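Lectin (Lotus tetragonolobus, PDB 2EIG) probably binds carbohydrates such as L-fucosyl sugars, as a calcium- and manganese-bearing legume seed lectin. Local coordinates at residues A[80-85]-A[204-209]; A[116-121]-A[133-138]. All coordinates share one frame; numbering follows the deposited sequence.

Contact 1: A[80-85]-A[204-209]; sequences DGVVFF and FSATTW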
ATOM      1  N   ASP A  80       5.551 -27.684 -12.016  1.00 18.04           N
ATOM      2  CA  ASP A  80       4.476 -26.943 -11.350  1.00 16.53           C
ATOM      3  C   ASP A  80       4.811 -25.483 -11.189  1.00 16.12           C
ATOM      4  O   ASP A  80       3.953 -24.651 -11.096  1.00 17.03           O
ATOM      5  CB  ASP A  80       4.205 -27.567  -9.979  1.00 17.29           C
ATOM      6  CG  ASP A  80       3.077 -28.580 -10.020  1.00 17.08           C
ATOM      7  OD1 ASP A  80       1.932 -28.107  -9.937  1.00 19.10           O
ATOM      8  OD2 ASP A  80       3.359 -29.810 -10.140  1.00 16.87           O
ATOM      9  N   GLY A  81       6.081 -25.175 -11.065  1.00 15.20           N
ATOM     10  CA  GLY A  81       6.473 -23.790 -11.061  1.00 15.70           C
ATOM     11  C   GLY A  81       7.766 -23.684 -10.333  1.00 14.13           C
ATOM     12  O   GLY A  81       8.265 -24.683  -9.846  1.00 13.94           O
ATOM     13  N   VAL A  82       8.290 -22.469 -10.301  1.00 14.73           N
ATOM     14  CA  VAL A  82       9.462 -22.141  -9.517  1.00 15.21           C
ATOM     15  C   VAL A  82       9.105 -20.852  -8.750  1.00 14.36           C
ATOM     16  O   VAL A  82       8.402 -19.971  -9.258  1.00 14.92           O
ATOM     17  CB  VAL A  82      10.761 -21.985 -10.410  1.00 14.85           C
ATOM     18  CG1 VAL A  82      10.549 -20.989 -11.580  1.00 14.55           C
ATOM     19  CG2 VAL A  82      12.010 -21.552  -9.551  1.00 14.63           C
ATOM     20  N   VAL A  83       9.557 -20.778  -7.507  1.00 13.13           N
ATOM     21  CA  VAL A  83       9.357 -19.585  -6.705  1.00 13.04           C
ATOM     22  C   VAL A  83      10.644 -19.007  -6.192  1.00 12.39           C
ATOM     23  O   VAL A  83      11.560 -19.748  -5.938  1.00 12.01           O
ATOM     24  CB  VAL A  83       8.358 -19.856  -5.549  1.00 12.72           C
ATOM     25  CG1 VAL A  83       7.206 -20.744  -6.095  1.00 12.97           C
ATOM     26  CG2 VAL A  83       9.051 -20.479  -4.314  1.00 10.79           C
ATOM     27  N   PHE A  84      10.693 -17.683  -6.074  1.00 12.27           N
ATOM     28  CA  PHE A  84      11.583 -17.022  -5.175  1.00 13.09           C
ATOM     29  C   PHE A  84      10.887 -16.882  -3.802  1.00 13.79           C
ATOM     30  O   PHE A  84       9.737 -16.442  -3.716  1.00 14.11           O
ATOM     31  CB  PHE A  84      11.996 -15.619  -5.669  1.00 13.16           C
ATOM     32  CG  PHE A  84      12.846 -14.879  -4.656  1.00 16.48           C
ATOM     33  CD1 PHE A  84      14.218 -15.166  -4.534  1.00 18.91           C
ATOM     34  CD2 PHE A  84      12.271 -13.985  -3.767  1.00 16.56           C
ATOM     35  CE1 PHE A  84      14.987 -14.527  -3.585  1.00 17.08           C
ATOM     36  CE2 PHE A  84      13.021 -13.333  -2.820  1.00 20.25           C
ATOM     37  CZ  PHE A  84      14.396 -13.582  -2.728  1.00 16.77           C
ATOM     38  N   PHE A  85      11.580 -17.264  -2.752  1.00 12.73           N
ATOM     39  CA  PHE A  85      11.008 -17.288  -1.423  1.00 13.59           C
ATOM     40  C   PHE A  85      11.982 -16.961  -0.272  1.00 13.41           C
ATOM     41  O   PHE A  85      13.208 -17.197  -0.353  1.00 12.81           O
ATOM     42  CB  PHE A  85      10.214 -18.596  -1.127  1.00 11.87           C
ATOM     43  CG  PHE A  85      11.057 -19.815  -0.722  1.00 12.21           C
ATOM     44  CD1 PHE A  85      10.886 -20.384   0.517  1.00 10.44           C
ATOM     45  CD2 PHE A  85      11.921 -20.451  -1.628  1.00 10.18           C
ATOM     46  CE1 PHE A  85      11.582 -21.554   0.911  1.00 14.35           C
ATOM     47  CE2 PHE A  85      12.661 -21.616  -1.237  1.00 14.66           C
ATOM     48  CZ  PHE A  85      12.470 -22.177   0.018  1.00 11.95           C
ATOM     49  N   PHE A 204      15.219 -20.281  -3.941  1.00 15.47           N
ATOM     50  CA  PHE A 204      14.229 -20.750  -4.890  1.00 14.81           C
ATOM     51  C   PHE A 204      13.758 -22.115  -4.502  1.00 14.79           C
ATOM     52  O   PHE A 204      14.506 -22.900  -3.934  1.00 14.00           O
ATOM     53  CB  PHE A 204      14.825 -20.824  -6.301  1.00 13.87           C
ATOM     54  CG  PHE A 204      15.390 -19.533  -6.775  1.00 16.14           C
ATOM     55  CD1 PHE A 204      16.761 -19.261  -6.615  1.00 14.01           C
ATOM     56  CD2 PHE A 204      14.563 -18.570  -7.395  1.00 13.02           C
ATOM     57  CE1 PHE A 204      17.286 -18.054  -7.062  1.00 13.25           C
ATOM     58  CE2 PHE A 204      15.107 -17.345  -7.846  1.00 13.63           C
ATOM     59  CZ  PHE A 204      16.481 -17.107  -7.674  1.00 16.47           C
ATOM     60  N   SER A 205      12.500 -22.379  -4.828  1.00 13.84           N
ATOM     61  CA  SER A 205      11.942 -23.680  -4.716  1.00 13.88           C
ATOM     62  C   SER A 205      11.202 -23.966  -6.005  1.00 13.97           C
ATOM     63  O   SER A 205      10.555 -23.080  -6.576  1.00 13.57           O
ATOM     64  CB  SER A 205      10.971 -23.731  -3.526  1.00 13.67           C
ATOM     65  OG  SER A 205      10.374 -24.985  -3.484  1.00 15.35           O
ATOM     66  N   ALA A 206      11.280 -25.210  -6.445  1.00 14.51           N
ATOM     67  CA  ALA A 206      10.622 -25.621  -7.681  1.00 15.01           C
ATOM     68  C   ALA A 206      10.190 -27.061  -7.590  1.00 13.51           C
ATOM     69  O   ALA A 206      10.830 -27.848  -6.938  1.00 15.61           O
ATOM     70  CB  ALA A 206      11.564 -25.419  -8.865  1.00 14.42           C
ATOM     71  N   THR A 207       9.072 -27.410  -8.226  1.00 13.86           N
ATOM     72  CA  THR A 207       8.588 -28.763  -8.211  1.00 13.12           C
ATOM     73  C   THR A 207       8.080 -29.110  -9.603  1.00 14.30           C
ATOM     74  O   THR A 207       7.760 -28.249 -10.400  1.00 13.93           O
ATOM     75  CB  THR A 207       7.357 -28.972  -7.263  1.00 12.72           C
ATOM     76  OG1 THR A 207       6.389 -27.952  -7.561  1.00 12.64           O
ATOM     77  CG2 THR A 207       7.767 -28.930  -5.810  1.00 11.46           C
ATOM     78  N   THR A 208       8.023 -30.406  -9.854  1.00 15.82           N
ATOM     79  CA  THR A 208       7.434 -30.957 -11.065  1.00 17.25           C
ATOM     80  C   THR A 208       6.649 -32.162 -10.540  1.00 17.17           C
ATOM     81  O   THR A 208       6.797 -32.590  -9.405  1.00 16.03           O
ATOM     82  CB  THR A 208       8.495 -31.412 -12.070  1.00 16.53           C
ATOM     83  OG1 THR A 208       9.335 -32.383 -11.441  1.00 17.61           O
ATOM     84  CG2 THR A 208       9.362 -30.216 -12.579  1.00 16.56           C
ATOM     85  N   TRP A 209       5.801 -32.685 -11.387  1.00 19.05           N
ATOM     86  CA  TRP A 209       4.854 -33.676 -10.954  1.00 19.87           C
ATOM     87  C   TRP A 209       5.065 -34.923 -11.848  1.00 21.17           C
ATOM     88  O   TRP A 209       6.192 -35.212 -12.290  1.00 21.57           O
ATOM     89  CB  TRP A 209       3.435 -33.080 -11.023  1.00 20.04           C
ATOM     90  CG  TRP A 209       2.386 -33.879 -10.366  1.00 21.03           C
ATOM     91  CD1 TRP A 209       1.260 -34.387 -10.950  1.00 22.95           C
ATOM     92  CD2 TRP A 209       2.355 -34.299  -8.999  1.00 22.69           C
ATOM     93  NE1 TRP A 209       0.544 -35.105 -10.043  1.00 22.23           N
ATOM     94  CE2 TRP A 209       1.184 -35.065  -8.830  1.00 22.24           C
ATOM     95  CE3 TRP A 209       3.194 -34.082  -7.891  1.00 19.94           C
ATOM     96  CZ2 TRP A 209       0.800 -35.604  -7.580  1.00 22.01           C
ATOM     97  CZ3 TRP A 209       2.852 -34.672  -6.661  1.00 21.99           C
ATOM     98  CH2 TRP A 209       1.654 -35.409  -6.517  1.00 22.51           C
TER

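Contact 2: A[116-121]-A[133-138]; sequences AVEFDS and SSHIGI. With MN (manganese (II) ion), chain F; CA (calcium ion), chain G.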
ATOM      1  N   ALA A 116       6.688 -15.748  -0.740  1.00 15.38           N
ATOM      2  CA  ALA A 116       7.150 -16.243  -2.008  1.00 15.78           C
ATOM      3  C   ALA A 116       6.568 -15.437  -3.182  1.00 15.58           C
ATOM      4  O   ALA A 116       5.476 -14.883  -3.083  1.00 15.82           O
ATOM      5  CB  ALA A 116       6.782 -17.734  -2.142  1.00 16.46           C
ATOM      6  N   VAL A 117       7.368 -15.317  -4.239  1.00 14.89           N
ATOM      7  CA  VAL A 117       6.936 -14.924  -5.548  1.00 14.43           C
ATOM      8  C   VAL A 117       7.022 -16.185  -6.442  1.00 13.92           C
ATOM      9  O   VAL A 117       8.108 -16.717  -6.731  1.00 12.48           O
ATOM     10  CB  VAL A 117       7.792 -13.764  -6.125  1.00 15.19           C
ATOM     11  CG1 VAL A 117       7.295 -13.377  -7.554  1.00 13.25           C
ATOM     12  CG2 VAL A 117       7.802 -12.514  -5.140  1.00 14.12           C
ATOM     13  N   GLU A 118       5.859 -16.649  -6.866  1.00 13.89           N
ATOM     14  CA  GLU A 118       5.748 -17.898  -7.586  1.00 14.96           C
ATOM     15  C   GLU A 118       5.522 -17.636  -9.049  1.00 15.85           C
ATOM     16  O   GLU A 118       4.878 -16.676  -9.459  1.00 17.60           O
ATOM     17  CB  GLU A 118       4.612 -18.802  -7.043  1.00 14.17           C
ATOM     18  CG  GLU A 118       3.244 -18.155  -7.258  1.00 14.63           C
ATOM     19  CD  GLU A 118       2.084 -19.081  -6.963  1.00 16.25           C
ATOM     20  OE1 GLU A 118       2.052 -19.747  -5.926  1.00 17.83           O
ATOM     21  OE2 GLU A 118       1.183 -19.098  -7.792  1.00 15.81           O
ATOM     22  N   PHE A 119       6.032 -18.548  -9.838  1.00 16.72           N
ATOM     23  CA  PHE A 119       5.886 -18.501 -11.267  1.00 16.31           C
ATOM     24  C   PHE A 119       5.274 -19.880 -11.424  1.00 15.28           C
ATOM     25  O   PHE A 119       5.947 -20.895 -11.424  1.00 14.62           O
ATOM     26  CB  PHE A 119       7.251 -18.372 -11.951  1.00 15.36           C
ATOM     27  CG  PHE A 119       7.937 -17.052 -11.708  1.00 17.20           C
ATOM     28  CD1 PHE A 119       8.808 -16.886 -10.634  1.00 15.02           C
ATOM     29  CD2 PHE A 119       7.678 -15.951 -12.543  1.00 15.94           C
ATOM     30  CE1 PHE A 119       9.449 -15.669 -10.397  1.00 19.36           C
ATOM     31  CE2 PHE A 119       8.319 -14.737 -12.321  1.00 20.32           C
ATOM     32  CZ  PHE A 119       9.208 -14.582 -11.246  1.00 17.11           C
ATOM     33  N   ASP A 120       3.971 -19.902 -11.538  1.00 14.88           N
ATOM     34  CA  ASP A 120       3.210 -21.100 -11.397  1.00 15.30           C
ATOM     35  C   ASP A 120       2.707 -21.440 -12.803  1.00 16.81           C
ATOM     36  O   ASP A 120       2.008 -20.650 -13.426  1.00 15.76           O
ATOM     37  CB  ASP A 120       2.041 -20.805 -10.433  1.00 16.72           C
ATOM     38  CG  ASP A 120       1.208 -22.017 -10.099  1.00 15.97           C
ATOM     39  OD1 ASP A 120       0.524 -22.008  -9.062  1.00 19.78           O
ATOM     40  OD2 ASP A 120       1.174 -22.996 -10.857  1.00 18.48           O
ATOM     41  N   SER A 121       3.076 -22.627 -13.281  1.00 17.55           N
ATOM     42  CA  SER A 121       2.822 -23.020 -14.676  1.00 18.21           C
ATOM     43  C   SER A 121       1.578 -23.898 -14.797  1.00 18.78           C
ATOM     44  O   SER A 121       1.293 -24.401 -15.849  1.00 19.87           O
ATOM     45  CB  SER A 121       4.026 -23.801 -15.186  1.00 17.09           C
ATOM     46  OG  SER A 121       4.345 -24.872 -14.315  1.00 15.70           O
ATOM     47  N   SER A 133      -4.206 -19.556 -16.584  1.00 23.64           N
ATOM     48  CA  SER A 133      -3.458 -20.773 -16.570  1.00 22.45           C
ATOM     49  C   SER A 133      -2.180 -20.438 -15.731  1.00 21.40           C
ATOM     50  O   SER A 133      -2.239 -20.330 -14.484  1.00 20.18           O
ATOM     51  CB  SER A 133      -3.159 -21.158 -18.025  1.00 22.83           C
ATOM     52  OG  SER A 133      -2.396 -22.339 -18.101  1.00 27.31           O
ATOM     53  N   SER A 134      -1.060 -20.212 -16.413  1.00 20.44           N
ATOM     54  CA  SER A 134       0.162 -19.771 -15.733  1.00 19.63           C
ATOM     55  C   SER A 134      -0.038 -18.380 -15.170  1.00 18.23           C
ATOM     56  O   SER A 134      -0.728 -17.544 -15.749  1.00 19.41           O
ATOM     57  CB  SER A 134       1.375 -19.792 -16.679  1.00 19.54           C
ATOM     58  OG  SER A 134       1.602 -21.099 -17.117  1.00 17.64           O
ATOM     59  N   HIS A 135       0.545 -18.155 -14.012  1.00 17.38           N
ATOM     60  CA  HIS A 135       0.381 -16.910 -13.348  1.00 16.97           C
ATOM     61  C   HIS A 135       1.609 -16.615 -12.484  1.00 17.28           C
ATOM     62  O   HIS A 135       2.368 -17.518 -12.094  1.00 17.33           O
ATOM     63  CB  HIS A 135      -0.889 -16.941 -12.507  1.00 16.12           C
ATOM     64  CG  HIS A 135      -0.980 -18.120 -11.599  1.00 14.28           C
ATOM     65  ND1 HIS A 135      -1.351 -19.377 -12.023  1.00 14.05           N
ATOM     66  CD2 HIS A 135      -0.757 -18.219 -10.277  1.00  9.48           C
ATOM     67  CE1 HIS A 135      -1.356 -20.204 -10.992  1.00 12.03           C
ATOM     68  NE2 HIS A 135      -1.008 -19.516  -9.913  1.00 12.52           N
ATOM     69  N   ILE A 136       1.817 -15.339 -12.229  1.00 16.84           N
ATOM     70  CA  ILE A 136       2.870 -14.918 -11.342  1.00 17.45           C
ATOM     71  C   ILE A 136       2.097 -14.505 -10.085  1.00 18.01           C
ATOM     72  O   ILE A 136       1.164 -13.702 -10.190  1.00 18.83           O
ATOM     73  CB  ILE A 136       3.717 -13.763 -11.957  1.00 16.84           C
ATOM     74  CG1 ILE A 136       4.526 -14.258 -13.167  1.00 15.96           C
ATOM     75  CG2 ILE A 136       4.714 -13.172 -10.901  1.00 16.75           C
ATOM     76  CD1 ILE A 136       4.562 -13.200 -14.379  1.00 19.85           C
ATOM     77  N   GLY A 137       2.442 -15.076  -8.936  1.00 16.73           N
ATOM     78  CA  GLY A 137       1.747 -14.737  -7.703  1.00 16.55           C
ATOM     79  C   GLY A 137       2.633 -14.314  -6.555  1.00 16.24           C
ATOM     80  O   GLY A 137       3.789 -14.718  -6.487  1.00 14.56           O
ATOM     81  N   ILE A 138       2.074 -13.489  -5.652  1.00 15.69           N
ATOM     82  CA  ILE A 138       2.693 -13.252  -4.333  1.00 14.20           C
ATOM     83  C   ILE A 138       1.990 -14.024  -3.238  1.00 15.19           C
ATOM     84  O   ILE A 138       0.775 -13.880  -3.047  1.00 15.69           O
ATOM     85  CB  ILE A 138       2.822 -11.783  -4.013  1.00 14.48           C
ATOM     86  CG1 ILE A 138       3.787 -11.168  -5.055  1.00 14.07           C
ATOM     87  CG2 ILE A 138       3.369 -11.627  -2.590  1.00 14.41           C
ATOM     88  CD1 ILE A 138       3.770  -9.672  -5.110  1.00 15.57           C
TER
HETATM   89 MN    MN F1101      -0.554 -20.417  -7.958  1.00 18.87          MN
HETATM   90 CA    CA G1102      -0.272 -24.309  -9.347  1.00 19.22          CA
HETATM   91  O   HOH W   1      -0.021 -21.324  -6.054  1.00 20.54           O
HETATM   92  O   HOH W   2       0.245 -24.256 -18.136  1.00 40.20           O
HETATM   93  O   HOH W   3      -1.701 -18.778  -6.967  1.00 18.09           O
HETATM   94  O   HOH W   4       0.210 -24.142  -7.116  1.00 12.09           O
HETATM   95  O   HOH W   5       1.592 -25.698  -9.657  1.00 19.37           O

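Contact 1: A[80-85]-A[204-209]
Phe204 reaches across to Phe84 and carries the largest share of the contact. Its CB leaves the strand on the side shared by Val82, Phe84 and Ala206 and lies 3.5 Å from Val83 O. With CG anti to the carbonyl carbon (chi1 -57°) the ring turns toward the partner strand; CG and CD2 pass Val83 O, which sits at the ring edge, before CD2 comes to 4.0 Å from Phe84 CA. Farther out, CE2 meets CB and CD1 of Phe84. The Phe84 ring presents its edge to one face of the Phe204 ring, a T-shaped pair with centroids 5.9 Å apart and planes at 72°. Phe66 and Trp221 also meet Phe204 edge-to-face, placing this side of the strands against the second sheet of the legume lectin beta sandwich, where His216 touches Val82 and Ala206. The strands run antiparallel, Val83 and Ser205 forming a hydrogen-bonded pair with Val83 N to Ser205 O at 2.7 Å. Val82 CB packs on Ala206 CB. On the other side of the sheet, Ser205 CB lies 3.5 Å from Phe85 CE2, while Ser205 OG bonds to Leu102 O. Regular pairing breaks at the start of 80-85, where Asp80 and Gly81 both face Thr207 in a classic beta bulge: Asp80 N donates to Thr207 O at 2.8 Å, and Thr207 N makes a longer bond to Gly81 O. The Gly81 backbone leaves no room for a CB beside the Asp80 carbonyl oxygen, and so suits glycine. The peptide before Asp80 is cis, as in other legume lectins, and the Asp80 side chain lies about 4 Å (nearest atoms) from the calcium ion. Asp80 CB touches Thr207 OG1, itself hydrogen-bonded to Gly99 O, and OD2 lies beside Trp209 CB.

Contact 2: A[116-121]-A[133-138]
His135, Asp120 and Glu118 meet at the manganese ion, each through one atom at 2.2 Å: His135 NE2, Asp120 OD1 and Glu118 OE2. Asp120 and His135 form a hydrogen-bonded antiparallel pair, as do Glu118 and Gly137, which brings the three ligands to the same side of the sheet. The imidazole swings inward because CG lies between the backbone N and the carbonyl carbon (chi1 51°). Its rotation is fixed at the far side by ND1, which donates in the ring plane to Ser133 O at 2.8 Å, while Asp120 CB sits over one ring face in a CH-pi contact, 3.6 Å from the centroid. Glu118 runs out past Gly137, whose lack of a side chain leaves room for OE2; its OE1 accepts from a manganese-bound water. Asp127 and two waters complete the six ligands. On the opposite side of the sheet, Phe119 CD2 packs on Ile136 CG1. Asp120 OD1 also binds calcium, where OD2 joins it, bridging the paired manganese-calcium site of legume lectins; His122, Asn124, Asp127 and waters complete the calcium shell. With ND1 committed to Ser133 O, NE2 is left to bind manganese, and the cations probably offset repulsion between the clustered carboxylates.

How the contacts relate
From the N terminus, segment 80-85 comes first, and strand 81-88 is followed by strand 115-120, its neighbour in the seven-stranded sheet. Contact 2 then closes a short loop of eleven residues between 116-121 and 133-138. Contact 1 closes last, when 204-209 returns to 80-85 after 118 intervening residues; contact 2 is therefore nested inside its loop, and the two do not cross. Contact 1 pairs 199-208 with 81-88 and contact 2 pairs 115-120 with 135-140. Probable hydrogen bonds between 81-88 and 115-120, from Val117 N to Phe84 O at 2.7 Å and from Phe119 N to Val82 O at 2.8 Å, join the two into four consecutive strands.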